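Molybdopterin-guanine dinucleotide biosynthesis protein B (mobB) (Archaeoglobus fulgidus, PDB 2F1R) probably binds GTP and takes part in the biosynthesis of the molybdopterin-guanine dinucleotide form of the molybdenum cofactor. Local coordinates at the interface of chains A and B. Numbering follows the deposited sequence. Chains: chain A/B, molybdopterin-guanine dinucleotide biosynthesis protein B (mobB).

The interface of chains A and B. Residues chain A 56, 61-62; chain B 19, 23, 33-35.
A:Asp62 pairs through its backbone with B:Val33 and B:Val35. Strand 62-66 of chain A thereby lies parallel to strand 33-38 of chain B, with A:Asp62 bridged to B:Ala34. The amide N of A:Asp62 donates to the carbonyl O of B:Val33 at 3.1 Å. The return bond runs from the amide N of B:Val35 to the carbonyl O of A:Asp62 at 2.8 Å. It is the straighter of the two, with 160° at the hydrogen. One residue of chain A thus uses both its N-H and its C=O on chain B. The pair of bonds fixes the register of the strands where strand 62-66 begins.

The apolar contacts centre on the side chain of B:Val35. Its CG2 methyl meets the CG2 methyl of A:Ile56 at 3.6 Å, and the two side chains cross at about a right angle. In A:Ile56, on helix 52-59, CG2 is the branch anti to the backbone N, while CG1 lies beside that N (chi1 -70°). This turns the gamma-methyl CG2 of A:Ile56 towards B:Val35. The same B:Val35 CG2 also touches CB of A:Ala61 at 3.7 Å, so one methyl bridges the helix and the loop residue before the strand.

B:Met23, from helix 14-28, approaches A:Ala61 as well. Its chain is bent at both chi2 and chi3, and it lies alongside the alanine, with SD and CE against the CB methyl. CE of B:Met23 lies 3.8 Å from CB of A:Ala61, and SD of B:Met23 3.9 Å from the same CB. B:Ile19, on the same helix, is a more distant neighbour of A:Ile56.

The patch continues a beta-sheet from one subunit into the other and packs apolar side chains of both chains beside the strand pairing. Its twin, with the chains exchanged, repeats the contact. Together they form part of a two-fold interface that may hold a MobB dimer, if the deposited assembly is the biological one.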
loop_
_atom_site.group_PDB
_atom_site.type_symbol
_atom_site.label_atom_id
_atom_site.label_comp_id
_atom_site.label_asym_id
_atom_site.label_seq_id
_atom_site.Cartn_x
_atom_site.Cartn_y
_atom_site.Cartn_z
ATOM N N ILE A 56 15.106 -2.116 2.617
ATOM C CA ILE A 56 14.994 -1.144 1.521
ATOM C C ILE A 56 14.221 0.102 2.032
ATOM O O ILE A 56 14.662 1.238 1.872
ATOM C CB ILE A 56 14.364 -1.781 0.232
ATOM C CG1 ILE A 56 15.344 -2.776 -0.408
ATOM C CG2 ILE A 56 14.033 -0.692 -0.781
ATOM C CD1 ILE A 56 14.718 -3.997 -1.052
ATOM N N ALA A 61 13.960 4.287 0.510
ATOM C CA ALA A 61 13.021 4.039 -0.608
ATOM C C ALA A 61 11.619 3.753 -0.093
ATOM O O ALA A 61 11.466 3.082 0.943
ATOM C CB ALA A 61 13.486 2.857 -1.523
ATOM N N ASP A 62 10.613 4.268 -0.808
ATOM C CA ASP A 62 9.247 3.756 -0.667
ATOM C C ASP A 62 9.181 2.411 -1.383
ATOM O O ASP A 62 9.968 2.151 -2.307
ATOM C CB ASP A 62 8.266 4.761 -1.234
ATOM C CG ASP A 62 8.224 6.048 -0.387
ATOM O OD1 ASP A 62 8.546 5.979 0.858
ATOM O OD2 ASP A 62 7.819 7.106 -0.951
ATOM N N ILE B 19 21.131 -2.059 -3.634
ATOM C CA ILE B 19 20.049 -1.072 -3.567
ATOM C C ILE B 19 20.113 -0.225 -2.287
ATOM O O ILE B 19 20.117 1.021 -2.350
ATOM C CB ILE B 19 18.676 -1.746 -3.780
ATOM C CG1 ILE B 19 18.627 -2.387 -5.194
ATOM C CG2 ILE B 19 17.560 -0.709 -3.525
ATOM C CD1 ILE B 19 17.493 -3.376 -5.429
ATOM N N MET B 23 21.158 3.778 -1.894
ATOM C CA MET B 23 19.983 4.613 -1.640
ATOM C C MET B 23 20.250 5.981 -1.035
ATOM O O MET B 23 19.710 6.971 -1.541
ATOM C CB MET B 23 18.874 3.862 -0.896
ATOM C CG MET B 23 17.467 4.600 -0.908
ATOM S SD MET B 23 16.779 4.687 -2.583
ATOM C CE MET B 23 16.985 2.977 -3.027
ATOM N N VAL B 33 12.483 8.018 -4.627
ATOM C CA VAL B 33 12.736 6.688 -5.185
ATOM C C VAL B 33 11.760 5.693 -4.622
ATOM O O VAL B 33 11.498 5.692 -3.436
ATOM C CB VAL B 33 14.190 6.222 -4.879
ATOM C CG1 VAL B 33 14.533 4.860 -5.581
ATOM C CG2 VAL B 33 15.190 7.299 -5.277
ATOM N N ALA B 34 11.212 4.853 -5.479
ATOM C CA ALA B 34 10.434 3.698 -5.047
ATOM C C ALA B 34 11.116 2.415 -5.543
ATOM O O ALA B 34 11.796 2.438 -6.583
ATOM C CB ALA B 34 9.056 3.790 -5.614
ATOM N N VAL B 35 10.976 1.331 -4.792
ATOM C CA VAL B 35 11.449 0.019 -5.189
ATOM C C VAL B 35 10.281 -0.938 -5.228
ATOM O O VAL B 35 9.552 -1.060 -4.242
ATOM C CB VAL B 35 12.514 -0.530 -4.206
ATOM C CG1 VAL B 35 12.867 -1.994 -4.510
ATOM C CG2 VAL B 35 13.800 0.359 -4.218
#